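Local coordinates for putative metal binding protein (Coccidioides immitis, PDB 3CVG) that is of unknown function but belongs to the periplasmic binding protein superfamily and may bind metal ions, at residues 40-45 / 248-253; 68-73 / 238-243; 130-135 / 162-167; 179-184 / 195-200; 221-226 / 231-236. All blocks are in the same frame, centred on the assembly; numbering follows the deposited sequence.

Contact 1: residues 40-45 / 248-253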
# COMPACT_ATOMS: atom_id res chain seq x y z
N ASP A 40 -0.60 19.77 -4.69
CA ASP A 40 -0.21 20.90 -5.52
C ASP A 40 -1.20 21.11 -6.66
O ASP A 40 -1.40 22.23 -7.13
CB ASP A 40 1.20 20.69 -6.10
CG ASP A 40 2.29 20.87 -5.06
OD1 ASP A 40 2.01 21.47 -4.00
OD2 ASP A 40 3.43 20.43 -5.31
N ALA A 41 -1.83 20.02 -7.10
CA ALA A 41 -2.80 20.09 -8.19
C ALA A 41 -4.15 20.60 -7.70
O ALA A 41 -4.88 21.28 -8.43
CB ALA A 41 -2.96 18.72 -8.84
N PHE A 42 -4.50 20.27 -6.46
CA PHE A 42 -5.76 20.72 -5.88
C PHE A 42 -5.65 22.20 -5.55
O PHE A 42 -6.51 22.99 -5.93
CB PHE A 42 -6.09 19.93 -4.61
CG PHE A 42 -7.36 20.38 -3.93
CD1 PHE A 42 -8.59 20.26 -4.57
CD2 PHE A 42 -7.33 20.91 -2.65
CE1 PHE A 42 -9.77 20.66 -3.95
CE2 PHE A 42 -8.50 21.31 -2.01
CZ PHE A 42 -9.72 21.19 -2.66
N ILE A 43 -4.60 22.57 -4.83
CA ILE A 43 -4.38 23.97 -4.47
C ILE A 43 -4.39 24.76 -5.77
O ILE A 43 -4.93 25.86 -5.84
CB ILE A 43 -3.00 24.19 -3.81
CG1 ILE A 43 -2.90 23.39 -2.51
CG2 ILE A 43 -2.80 25.67 -3.53
CD1 ILE A 43 -1.51 23.43 -1.89
N LYS A 44 -3.79 24.17 -6.80
CA LYS A 44 -3.71 24.79 -8.11
C LYS A 44 -5.09 25.14 -8.65
O LYS A 44 -5.37 26.30 -8.94
CB LYS A 44 -2.98 23.86 -9.08
CG LYS A 44 -2.44 24.52 -10.33
CD LYS A 44 -3.48 24.63 -11.43
CE LYS A 44 -2.83 25.14 -12.72
NZ LYS A 44 -3.75 25.06 -13.89
N SER A 45 -5.97 24.14 -8.76
CA SER A 45 -7.32 24.35 -9.28
C SER A 45 -8.26 25.23 -8.45
O SER A 45 -9.20 25.80 -8.99
CB SER A 45 -7.99 23.00 -9.55
OG SER A 45 -7.41 22.37 -10.68
N ALA A 248 -14.26 21.47 6.83
CA ALA A 248 -15.20 20.52 6.24
C ALA A 248 -15.47 20.70 4.74
O ALA A 248 -15.32 19.76 3.97
CB ALA A 248 -16.52 20.55 7.01
N GLU A 249 -15.86 21.91 4.34
CA GLU A 249 -16.17 22.18 2.94
C GLU A 249 -15.02 21.88 1.97
O GLU A 249 -15.26 21.48 0.83
CB GLU A 249 -16.62 23.63 2.76
CG GLU A 249 -18.12 23.78 2.45
CD GLU A 249 -18.95 24.10 3.68
OE1 GLU A 249 -18.94 23.29 4.64
OE2 GLU A 249 -19.61 25.17 3.69
N MSE A 250 -13.79 22.07 2.42
CA MSE A 250 -12.63 21.81 1.58
C MSE A 250 -12.33 20.32 1.49
O MSE A 250 -11.83 19.85 0.46
CB MSE A 250 -11.42 22.57 2.10
CG MSE A 250 -11.32 23.95 1.51
SE MSE A 250 -10.19 23.97 -0.06
CE MSE A 250 -8.90 25.21 0.65
N ALA A 251 -12.62 19.59 2.56
CA ALA A 251 -12.41 18.15 2.58
C ALA A 251 -13.37 17.56 1.56
O ALA A 251 -13.06 16.58 0.87
CB ALA A 251 -12.70 17.59 3.96
N LYS A 252 -14.55 18.16 1.48
CA LYS A 252 -15.59 17.74 0.55
C LYS A 252 -15.15 18.11 -0.86
O LYS A 252 -15.41 17.38 -1.82
CB LYS A 252 -16.91 18.46 0.88
CG LYS A 252 -18.13 17.90 0.18
CD LYS A 252 -18.47 16.51 0.69
CE LYS A 252 -19.76 15.99 0.09
NZ LYS A 252 -20.07 14.62 0.58
N GLU A 253 -14.47 19.25 -0.98
CA GLU A 253 -13.96 19.73 -2.26
C GLU A 253 -12.86 18.80 -2.75
O GLU A 253 -12.86 18.37 -3.91
CB GLU A 253 -13.39 21.14 -2.12
CG GLU A 253 -14.44 22.22 -1.93
CD GLU A 253 -15.24 22.47 -3.19
OE1 GLU A 253 -14.64 22.88 -4.21
OE2 GLU A 253 -16.47 22.25 -3.16
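Glu253 meets Phe42 through its CB, while its OE1 leads off to a salt bridge with Lys46 NZ. The bend in the chain at chi2 (-71°) carries the carboxylate away from the ring. CB itself lies at the ring edge, near the plane, 3.7 Å from Phe42 CZ. Phe42 CE1 is 3.8 Å from the backbone O of Glu253. Helix 34-47 and helix 248-259 pack here through one large ring, beside strand 20-26, as in the alpha/beta lobes of the periplasmic binding protein superfamily. Phe42 reaches across because its CG is anti to the backbone N (chi1 178°). Met250, modelled as selenomethionine, comes obliquely to the same end of the ring. Its SE lies 3.7 Å from Phe42 CE2 and 4.8 Å from the ring centroid, 72° off the normal. This is a Met-aromatic contact. Phe254 meets Phe42 edge-to-face, Trp257 also packs against it, and Leu22 of strand 20-26 touches it.

Contact 2: residues 68-73 / 238-243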
# COMPACT_ATOMS: atom_id res chain seq x y z
N ASN A 68 -7.71 7.08 13.40
CA ASN A 68 -7.65 7.60 14.77
C ASN A 68 -7.56 9.13 14.71
O ASN A 68 -8.15 9.83 15.54
CB ASN A 68 -6.45 7.05 15.54
CG ASN A 68 -6.61 5.59 15.91
OD1 ASN A 68 -7.69 5.15 16.30
ND2 ASN A 68 -5.52 4.82 15.82
N TYR A 69 -6.80 9.63 13.74
CA TYR A 69 -6.64 11.06 13.55
C TYR A 69 -7.96 11.69 13.14
O TYR A 69 -8.35 12.74 13.65
CB TYR A 69 -5.59 11.37 12.48
CG TYR A 69 -4.16 11.15 12.90
CD1 TYR A 69 -3.81 11.10 14.25
CD2 TYR A 69 -3.15 11.04 11.95
CE1 TYR A 69 -2.48 10.95 14.64
CE2 TYR A 69 -1.82 10.90 12.33
CZ TYR A 69 -1.49 10.85 13.67
OH TYR A 69 -0.18 10.71 14.05
N LEU A 70 -8.65 11.04 12.20
CA LEU A 70 -9.94 11.55 11.73
C LEU A 70 -10.90 11.61 12.91
O LEU A 70 -11.72 12.52 13.02
CB LEU A 70 -10.52 10.64 10.64
CG LEU A 70 -9.74 10.59 9.32
CD1 LEU A 70 -10.27 9.45 8.46
CD2 LEU A 70 -9.87 11.92 8.59
N LYS A 71 -10.77 10.64 13.81
CA LYS A 71 -11.63 10.59 14.99
C LYS A 71 -11.34 11.73 15.94
O LYS A 71 -12.26 12.35 16.47
CB LYS A 71 -11.44 9.26 15.72
CG LYS A 71 -12.38 9.09 16.91
CD LYS A 71 -12.41 7.64 17.37
CE LYS A 71 -13.52 7.40 18.38
NZ LYS A 71 -13.29 8.15 19.65
N ASP A 72 -10.06 12.01 16.17
CA ASP A 72 -9.67 13.08 17.08
C ASP A 72 -9.48 14.40 16.34
O ASP A 72 -8.93 15.36 16.88
CB ASP A 72 -8.39 12.69 17.82
CG ASP A 72 -8.51 11.35 18.53
OD1 ASP A 72 -9.51 11.15 19.25
OD2 ASP A 72 -7.60 10.51 18.39
N GLY A 73 -9.92 14.44 15.08
CA GLY A 73 -9.80 15.64 14.28
C GLY A 73 -8.40 16.15 14.01
O GLY A 73 -8.21 17.35 13.79
N HIS A 238 -8.61 4.27 -0.65
CA HIS A 238 -9.83 5.05 -0.56
C HIS A 238 -9.58 6.30 0.29
O HIS A 238 -8.71 6.30 1.16
CB HIS A 238 -10.97 4.25 0.10
CG HIS A 238 -11.62 3.25 -0.81
ND1 HIS A 238 -11.04 2.04 -1.13
CD2 HIS A 238 -12.81 3.28 -1.45
CE1 HIS A 238 -11.85 1.37 -1.93
NE2 HIS A 238 -12.92 2.10 -2.15
N LEU A 239 -10.36 7.35 0.03
CA LEU A 239 -10.25 8.58 0.81
C LEU A 239 -11.40 8.62 1.80
O LEU A 239 -12.53 8.24 1.46
CB LEU A 239 -10.33 9.81 -0.09
CG LEU A 239 -10.25 11.14 0.68
CD1 LEU A 239 -8.82 11.37 1.11
CD2 LEU A 239 -10.72 12.29 -0.19
N LEU A 240 -11.12 9.05 3.02
CA LEU A 240 -12.15 9.15 4.04
C LEU A 240 -12.30 10.61 4.45
O LEU A 240 -11.31 11.29 4.72
CB LEU A 240 -11.78 8.32 5.27
CG LEU A 240 -11.75 6.79 5.13
CD1 LEU A 240 -11.27 6.16 6.44
CD2 LEU A 240 -13.14 6.28 4.77
N VAL A 241 -13.54 11.09 4.47
CA VAL A 241 -13.82 12.45 4.87
C VAL A 241 -14.27 12.41 6.33
O VAL A 241 -15.27 11.77 6.66
CB VAL A 241 -14.94 13.08 4.01
CG1 VAL A 241 -15.37 14.42 4.59
CG2 VAL A 241 -14.43 13.27 2.58
N GLY A 242 -13.50 13.07 7.19
CA GLY A 242 -13.82 13.08 8.61
C GLY A 242 -15.16 13.73 8.90
O GLY A 242 -15.49 14.77 8.33
N ALA A 243 -15.93 13.12 9.80
CA ALA A 243 -17.24 13.65 10.17
C ALA A 243 -17.10 14.92 11.01
O ALA A 243 -17.88 15.86 10.84
CB ALA A 243 -18.03 12.60 10.95
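Leu70, in the last turn of helix 63-71, and Gly242, in the end region of strand 234-241, bring their CA atoms to 5.2 Å. The helix ends in a Schellman motif, with Gly73 at positive phi as the C-prime residue. The contact joins this helix C terminus to a sheet strand. Such helix-on-sheet packing suits the alpha/beta lobes of periplasmic binding proteins. The contact itself is apolar. Leu70 and Leu240 cross at about a right angle. With CG of Leu70 anti to its carbonyl carbon (chi1 -66°), both methyl branches are aimed at the strand, and they divide the work. Its CD1 rests on the Leu240 side chain, 3.7 Å from Leu240 CB. The strand beneath is held to strand 77-80, where Leu240 pairs with Gly78 through the backbone; Val75 also packs on Leu70. The other branch turns to bare backbone: Leu70 CD2 sits 4.1 Å from Gly242 N and equally far from Gly242 CA.

Contact 3: residues 130-135 / 162-167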
# COMPACT_ATOMS: atom_id res chain seq x y z
N SER A 130 1.37 -22.09 -0.37
CA SER A 130 1.34 -23.48 0.07
C SER A 130 2.67 -24.16 -0.27
O SER A 130 3.23 -24.91 0.53
CB SER A 130 0.19 -24.23 -0.61
OG SER A 130 0.29 -25.63 -0.37
N LYS A 131 3.17 -23.88 -1.47
CA LYS A 131 4.43 -24.46 -1.94
C LYS A 131 5.62 -23.98 -1.11
O LYS A 131 6.49 -24.77 -0.75
CB LYS A 131 4.64 -24.10 -3.42
CG LYS A 131 5.34 -25.18 -4.23
CD LYS A 131 5.18 -24.90 -5.72
CE LYS A 131 5.73 -26.04 -6.57
NZ LYS A 131 5.40 -25.84 -8.01
N MSE A 132 5.68 -22.68 -0.83
CA MSE A 132 6.78 -22.15 -0.03
C MSE A 132 6.78 -22.80 1.35
O MSE A 132 7.83 -23.22 1.83
CB MSE A 132 6.66 -20.62 0.13
CG MSE A 132 7.15 -19.81 -1.08
SE MSE A 132 7.08 -17.87 -0.82
CE MSE A 132 8.08 -17.76 0.83
N HIS A 133 5.61 -22.88 1.97
CA HIS A 133 5.49 -23.48 3.29
C HIS A 133 6.08 -24.89 3.35
O HIS A 133 6.94 -25.17 4.18
CB HIS A 133 4.03 -23.52 3.74
CG HIS A 133 3.79 -24.36 4.96
ND1 HIS A 133 3.61 -25.73 4.90
CD2 HIS A 133 3.73 -24.03 6.28
CE1 HIS A 133 3.45 -26.20 6.12
NE2 HIS A 133 3.52 -25.20 6.97
N ASP A 134 5.62 -25.76 2.46
CA ASP A 134 6.09 -27.14 2.44
C ASP A 134 7.59 -27.24 2.16
O ASP A 134 8.31 -28.03 2.79
CB ASP A 134 5.30 -27.95 1.40
CG ASP A 134 3.81 -27.94 1.67
OD1 ASP A 134 3.39 -27.56 2.79
OD2 ASP A 134 3.04 -28.32 0.76
N ALA A 135 8.08 -26.42 1.23
CA ALA A 135 9.50 -26.42 0.90
C ALA A 135 10.31 -25.86 2.07
O ALA A 135 11.43 -26.30 2.32
CB ALA A 135 9.76 -25.60 -0.36
N GLU A 162 -2.41 -12.27 5.95
CA GLU A 162 -3.66 -12.71 5.36
C GLU A 162 -3.42 -13.92 4.43
O GLU A 162 -4.18 -14.88 4.46
CB GLU A 162 -4.21 -11.56 4.54
CG GLU A 162 -5.70 -11.47 4.48
CD GLU A 162 -6.13 -10.09 4.00
OE1 GLU A 162 -5.93 -9.78 2.81
OE2 GLU A 162 -6.64 -9.30 4.83
N LEU A 163 -2.39 -13.84 3.58
CA LEU A 163 -2.10 -14.92 2.63
C LEU A 163 -1.74 -16.22 3.35
O LEU A 163 -2.21 -17.29 2.97
CB LEU A 163 -0.98 -14.48 1.67
CG LEU A 163 -1.42 -13.36 0.72
CD1 LEU A 163 -0.22 -12.83 -0.05
CD2 LEU A 163 -2.47 -13.91 -0.23
N TRP A 164 -0.91 -16.14 4.38
CA TRP A 164 -0.56 -17.35 5.14
C TRP A 164 -1.80 -18.00 5.76
O TRP A 164 -2.02 -19.21 5.66
CB TRP A 164 0.46 -17.02 6.24
CG TRP A 164 1.83 -16.73 5.68
CD1 TRP A 164 2.51 -15.56 5.72
CD2 TRP A 164 2.65 -17.64 4.94
NE1 TRP A 164 3.71 -15.67 5.05
CE2 TRP A 164 3.82 -16.94 4.56
CE3 TRP A 164 2.51 -18.98 4.55
CZ2 TRP A 164 4.85 -17.54 3.82
CZ3 TRP A 164 3.53 -19.57 3.81
CH2 TRP A 164 4.68 -18.85 3.45
N LEU A 165 -2.62 -17.18 6.41
CA LEU A 165 -3.83 -17.69 7.04
C LEU A 165 -4.77 -18.31 6.00
O LEU A 165 -5.45 -19.28 6.30
CB LEU A 165 -4.57 -16.58 7.79
CG LEU A 165 -3.89 -16.00 9.05
CD1 LEU A 165 -4.79 -14.96 9.65
CD2 LEU A 165 -3.62 -17.10 10.07
N SER A 166 -4.79 -17.76 4.78
CA SER A 166 -5.66 -18.27 3.71
C SER A 166 -5.38 -19.74 3.39
O SER A 166 -6.25 -20.45 2.88
CB SER A 166 -5.54 -17.43 2.43
OG SER A 166 -4.30 -17.66 1.76
N ILE A 167 -4.16 -20.20 3.66
CA ILE A 167 -3.83 -21.60 3.42
C ILE A 167 -3.73 -22.40 4.72
O ILE A 167 -3.13 -23.48 4.76
CB ILE A 167 -2.52 -21.76 2.62
CG1 ILE A 167 -1.34 -21.17 3.39
CG2 ILE A 167 -2.68 -21.11 1.24
CD1 ILE A 167 -0.00 -21.60 2.85
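Trp164 is the first residue of 162-167 to touch 130-135. Its six-membered ring reaches the helix although its CB does not point there. The ring edge faces His133, whose CB lies near the indole plane, 4.0 Å from Trp164 CZ3. Met132, a selenomethionine, approaches obliquely, its CB 4.3 Å from Trp164 CH2. Phe129, Phe147, Trp179 and Tyr180 also surround this indole, placing it in an aromatic core between the two helices and strands 147-149 and 180-182. Three residues on, just past the end of helix 155-166, comes Ile167. Its CG1 stands between the backbone N and the carbonyl carbon (chi1 62°). From there CD1 presses on backbone, 3.5 Å from Ser130 N. The contact is carried by carbon atoms packing on side chains and backbone. Within its own helix, His133 ND1 donates to Asp134 OD1 over 2.8 Å, almost in the ring plane. This His-carboxylate bond restrains the rotation of the imidazole and would tend to keep a proton on ND1.

Contact 4: residues 179-184 / 195-200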
# COMPACT_ATOMS: atom_id res chain seq x y z
N TRP A 179 11.73 -20.11 9.55
CA TRP A 179 11.94 -19.58 8.20
C TRP A 179 11.11 -18.29 7.97
O TRP A 179 11.26 -17.60 6.95
CB TRP A 179 11.57 -20.62 7.14
CG TRP A 179 10.27 -21.34 7.39
CD1 TRP A 179 10.10 -22.53 8.02
CD2 TRP A 179 8.96 -20.91 6.98
NE1 TRP A 179 8.77 -22.89 8.02
CE2 TRP A 179 8.05 -21.91 7.39
CE3 TRP A 179 8.47 -19.79 6.30
CZ2 TRP A 179 6.68 -21.82 7.15
CZ3 TRP A 179 7.10 -19.70 6.07
CH2 TRP A 179 6.22 -20.71 6.49
N TYR A 180 10.21 -17.98 8.91
CA TYR A 180 9.38 -16.78 8.82
C TYR A 180 10.27 -15.71 9.44
O TYR A 180 10.36 -15.58 10.67
CB TYR A 180 8.09 -16.96 9.63
CG TYR A 180 7.08 -15.83 9.45
CD1 TYR A 180 6.39 -15.66 8.23
CD2 TYR A 180 6.78 -14.96 10.49
CE1 TYR A 180 5.43 -14.65 8.08
CE2 TYR A 180 5.84 -13.95 10.35
CZ TYR A 180 5.16 -13.79 9.14
OH TYR A 180 4.22 -12.78 9.01
N HIS A 181 10.94 -14.97 8.57
CA HIS A 181 11.91 -13.95 8.94
C HIS A 181 11.38 -12.55 9.19
O HIS A 181 10.90 -11.87 8.27
CB HIS A 181 13.00 -13.90 7.86
CG HIS A 181 14.08 -12.90 8.11
ND1 HIS A 181 14.84 -12.35 7.10
CD2 HIS A 181 14.52 -12.33 9.26
CE1 HIS A 181 15.70 -11.49 7.62
NE2 HIS A 181 15.53 -11.46 8.92
N GLN A 182 11.50 -12.12 10.44
CA GLN A 182 11.07 -10.80 10.87
C GLN A 182 12.18 -9.79 10.66
O GLN A 182 13.21 -9.85 11.33
CB GLN A 182 10.70 -10.82 12.36
CG GLN A 182 9.44 -11.62 12.69
CD GLN A 182 9.14 -11.64 14.19
OE1 GLN A 182 9.48 -10.71 14.92
NE2 GLN A 182 8.49 -12.70 14.64
N TYR A 183 11.98 -8.88 9.72
CA TYR A 183 12.97 -7.83 9.45
C TYR A 183 12.13 -6.55 9.50
O TYR A 183 11.53 -6.15 8.50
CB TYR A 183 13.58 -8.04 8.07
CG TYR A 183 14.72 -7.09 7.76
CD1 TYR A 183 15.98 -7.25 8.35
CD2 TYR A 183 14.53 -6.01 6.90
CE1 TYR A 183 17.03 -6.35 8.08
CE2 TYR A 183 15.57 -5.11 6.62
CZ TYR A 183 16.81 -5.29 7.21
OH TYR A 183 17.83 -4.40 6.93
N ILE A 184 12.09 -5.94 10.67
CA ILE A 184 11.26 -4.77 10.92
C ILE A 184 11.84 -3.44 10.48
O ILE A 184 12.54 -2.77 11.24
CB ILE A 184 10.89 -4.72 12.42
CG1 ILE A 184 10.46 -6.13 12.87
CG2 ILE A 184 9.76 -3.72 12.65
CD1 ILE A 184 10.34 -6.32 14.38
N ILE A 195 16.24 -9.48 -0.96
CA ILE A 195 17.03 -9.77 -2.14
C ILE A 195 18.44 -10.21 -1.77
O ILE A 195 18.92 -11.22 -2.27
CB ILE A 195 17.08 -8.54 -3.07
CG1 ILE A 195 15.68 -8.28 -3.63
CG2 ILE A 195 18.06 -8.76 -4.22
CD1 ILE A 195 15.51 -6.89 -4.22
N LEU A 196 19.07 -9.47 -0.86
CA LEU A 196 20.43 -9.79 -0.42
C LEU A 196 20.49 -11.13 0.29
O LEU A 196 21.47 -11.86 0.18
CB LEU A 196 20.96 -8.71 0.52
CG LEU A 196 21.26 -7.32 -0.04
CD1 LEU A 196 21.76 -6.40 1.08
CD2 LEU A 196 22.32 -7.43 -1.12
N LEU A 197 19.43 -11.46 1.03
CA LEU A 197 19.39 -12.70 1.79
C LEU A 197 18.82 -13.87 1.01
O LEU A 197 18.76 -14.98 1.53
CB LEU A 197 18.55 -12.49 3.05
CG LEU A 197 19.03 -11.43 4.03
CD1 LEU A 197 17.88 -11.03 4.93
CD2 LEU A 197 20.22 -11.95 4.84
N ARG A 198 18.38 -13.62 -0.22
CA ARG A 198 17.78 -14.65 -1.06
C ARG A 198 16.51 -15.22 -0.44
O ARG A 198 16.35 -16.44 -0.33
CB ARG A 198 18.78 -15.78 -1.33
CG ARG A 198 19.99 -15.35 -2.14
CD ARG A 198 20.91 -16.52 -2.43
NE ARG A 198 21.58 -16.97 -1.21
CZ ARG A 198 22.23 -18.12 -1.09
NH1 ARG A 198 22.31 -18.96 -2.12
NH2 ARG A 198 22.81 -18.44 0.06
N GLU A 199 15.60 -14.34 -0.05
CA GLU A 199 14.34 -14.76 0.55
C GLU A 199 13.16 -14.25 -0.28
O GLU A 199 13.29 -13.28 -1.04
CB GLU A 199 14.21 -14.23 1.98
CG GLU A 199 15.39 -14.55 2.87
CD GLU A 199 15.24 -14.02 4.29
OE1 GLU A 199 14.47 -13.05 4.53
OE2 GLU A 199 15.92 -14.56 5.18
N TYR A 200 12.03 -14.93 -0.15
CA TYR A 200 10.82 -14.50 -0.83
C TYR A 200 10.19 -13.46 0.08
O TYR A 200 10.44 -13.46 1.29
CB TYR A 200 9.84 -15.66 -0.99
CG TYR A 200 10.31 -16.76 -1.92
CD1 TYR A 200 9.83 -16.86 -3.22
CD2 TYR A 200 11.22 -17.73 -1.47
CE1 TYR A 200 10.22 -17.91 -4.06
CE2 TYR A 200 11.62 -18.78 -2.30
CZ TYR A 200 11.11 -18.87 -3.60
OH TYR A 200 11.50 -19.92 -4.41
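A His-carboxylate hydrogen bond, His181 to Glu199, joins strand 180-182 to the loop between helix 187-196 and strand 200-204. His181 ND1 donates to Glu199 OE1 over 2.7 Å, and the bond is nearly straight at 174°. OE1 lies in the imidazole plane and accepts through its syn lone pair. The carboxylate plane is turned 89° from the ring, so the two flat groups meet at a right angle. Each side chain is aimed by its torsions: His181 holds CG anti to the backbone N (chi1 -180°), and Glu199 runs extended beyond CG. Next along the ring edge comes Leu197, whose CD1 is 3.5 Å from His181 CE1. Tyr183 CB lies 3.9 Å above one ring face, offset toward the rim. Leu197 and Glu199 flank Arg198, whose positive phi ends the helix in a Schellman motif. Arg146 NE makes a salt bridge with Glu199 OE2, so the buried carboxylate is held at both oxygens; this would probably stabilise its negative charge. Strand 147-149 runs parallel to both 180-182 and 200-204 and lies between them, with Leu148 touching both His181 and Glu199.

Contact 5: residues 221-226 / 231-236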
# COMPACT_ATOMS: atom_id res chain seq x y z
N ILE A 221 10.13 -11.71 -10.16
CA ILE A 221 8.76 -11.38 -9.79
C ILE A 221 7.93 -12.63 -10.06
O ILE A 221 7.70 -12.98 -11.21
CB ILE A 221 8.19 -10.22 -10.64
CG1 ILE A 221 8.97 -8.94 -10.36
CG2 ILE A 221 6.69 -10.02 -10.35
CD1 ILE A 221 8.65 -7.79 -11.33
N TYR A 222 7.48 -13.30 -9.00
CA TYR A 222 6.69 -14.51 -9.17
C TYR A 222 5.20 -14.22 -9.34
O TYR A 222 4.47 -15.03 -9.89
CB TYR A 222 6.93 -15.46 -7.99
CG TYR A 222 8.33 -16.04 -8.02
CD1 TYR A 222 8.68 -17.01 -8.96
CD2 TYR A 222 9.32 -15.57 -7.15
CE1 TYR A 222 9.98 -17.49 -9.06
CE2 TYR A 222 10.63 -16.05 -7.24
CZ TYR A 222 10.95 -17.01 -8.20
OH TYR A 222 12.24 -17.45 -8.33
N LYS A 223 4.76 -13.06 -8.87
CA LYS A 223 3.35 -12.70 -9.00
C LYS A 223 3.18 -11.22 -8.71
O LYS A 223 3.65 -10.73 -7.69
CB LYS A 223 2.49 -13.51 -8.03
CG LYS A 223 0.98 -13.28 -8.20
CD LYS A 223 0.49 -13.72 -9.57
CE LYS A 223 -1.03 -13.55 -9.71
NZ LYS A 223 -1.51 -12.12 -9.58
N LYS A 224 2.52 -10.53 -9.64
CA LYS A 224 2.25 -9.10 -9.51
C LYS A 224 0.74 -8.93 -9.52
O LYS A 224 0.04 -9.53 -10.34
CB LYS A 224 2.86 -8.33 -10.68
CG LYS A 224 2.71 -6.82 -10.55
CD LYS A 224 3.13 -6.09 -11.82
CE LYS A 224 3.18 -4.58 -11.61
NZ LYS A 224 3.60 -3.86 -12.85
N GLY A 225 0.23 -8.11 -8.60
CA GLY A 225 -1.20 -7.89 -8.54
C GLY A 225 -1.76 -7.23 -9.79
O GLY A 225 -1.11 -6.37 -10.38
N THR A 226 -2.95 -7.64 -10.19
CA THR A 226 -3.61 -7.06 -11.36
C THR A 226 -4.68 -6.11 -10.82
O THR A 226 -4.75 -5.88 -9.62
CB THR A 226 -4.33 -8.12 -12.23
OG1 THR A 226 -5.37 -8.73 -11.47
CG2 THR A 226 -3.36 -9.18 -12.69
N ASP A 231 -8.50 -9.86 -6.98
CA ASP A 231 -7.11 -10.28 -6.94
C ASP A 231 -6.58 -9.98 -5.53
O ASP A 231 -6.56 -8.83 -5.12
CB ASP A 231 -6.29 -9.50 -7.98
CG ASP A 231 -4.87 -10.01 -8.11
OD1 ASP A 231 -4.26 -10.39 -7.07
OD2 ASP A 231 -4.34 -10.02 -9.24
N PRO A 232 -6.15 -11.01 -4.79
CA PRO A 232 -5.64 -10.77 -3.43
C PRO A 232 -4.52 -9.73 -3.38
O PRO A 232 -4.40 -8.99 -2.41
CB PRO A 232 -5.17 -12.15 -2.99
CG PRO A 232 -6.05 -13.08 -3.76
CD PRO A 232 -6.06 -12.44 -5.13
N LEU A 233 -3.71 -9.67 -4.44
CA LEU A 233 -2.60 -8.72 -4.48
C LEU A 233 -2.97 -7.30 -4.91
O LEU A 233 -2.09 -6.47 -5.13
CB LEU A 233 -1.46 -9.28 -5.35
CG LEU A 233 -0.80 -10.60 -4.91
CD1 LEU A 233 0.49 -10.82 -5.70
CD2 LEU A 233 -0.48 -10.55 -3.41
N LEU A 234 -4.26 -7.01 -5.04
CA LEU A 234 -4.68 -5.66 -5.41
C LEU A 234 -4.68 -4.85 -4.12
O LEU A 234 -5.13 -5.33 -3.08
CB LEU A 234 -6.10 -5.67 -6.00
CG LEU A 234 -6.72 -4.28 -6.23
CD1 LEU A 234 -5.95 -3.54 -7.30
CD2 LEU A 234 -8.19 -4.42 -6.63
N ASN A 235 -4.17 -3.62 -4.17
CA ASN A 235 -4.12 -2.78 -2.97
C ASN A 235 -4.89 -1.48 -3.20
O ASN A 235 -4.31 -0.44 -3.50
CB ASN A 235 -2.67 -2.48 -2.59
CG ASN A 235 -2.55 -1.71 -1.28
OD1 ASN A 235 -3.35 -1.89 -0.37
ND2 ASN A 235 -1.54 -0.85 -1.18
N PRO A 236 -6.21 -1.53 -3.05
CA PRO A 236 -7.06 -0.35 -3.24
C PRO A 236 -6.88 0.72 -2.19
O PRO A 236 -6.71 0.44 -1.00
CB PRO A 236 -8.47 -0.94 -3.25
CG PRO A 236 -8.35 -2.09 -2.29
CD PRO A 236 -7.02 -2.71 -2.70
O HOH W 1 -2.59 -12.70 -7.25
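An Asx turn at Asp231, set within a type I beta turn from Asp231 to Leu234, faces Thr226 and Lys223 at the connection between strands 220-224 and 234-241. Both strands pair antiparallel with strand 100-111. Asp231 OD1 accepts from Leu233 N at 2.8 Å and closes the turn. Asp231 OD2 is gripped twice by Thr226. Thr226 OG1 comes to the anti lone pair at 2.8 Å, and Thr226 N comes from above the carboxylate plane at 2.9 Å. The Lys223 and Asp231 side chains come from opposite directions, and Lys223 NZ makes a salt bridge to Asp231 OD2 at 3.5 Å. A water bridges the pair, accepting from Lys223 NZ and donating to Asp231 OD1. These partners fix the carboxylate's rotation. On the apolar side, Leu233 CD1 rests on Lys223 CG at 3.5 Å, and Leu233 CB is equally close to Gly225 CA, where no side chain intervenes. Thr226 O is buried without a polar partner; Leu234 CD1 lies 3.5 Å from it.

In the fold
From the N terminus, residues 40-45 open contact 1 and residues 68-73 open contact 2. Contacts 3, 4 and 5 then open and close one after another, all inside the loop of contact 2. Contact 2 closes at 238-243 and contact 1 at 248-253, so the contacts nest or follow in series and none cross. Contacts 3 and 4 touch through side-chain packing, including Met132 on Tyr200. Contact 5 touches both, through Leu163 on Leu233 and Tyr200 on Tyr222. Contacts 1 and 2 touch each other; the centres of contacts 1 and 3 are about 44 Å apart. Strand 234-241 links contact 5 to contact 2, consistent with a two-lobed binding-protein fold.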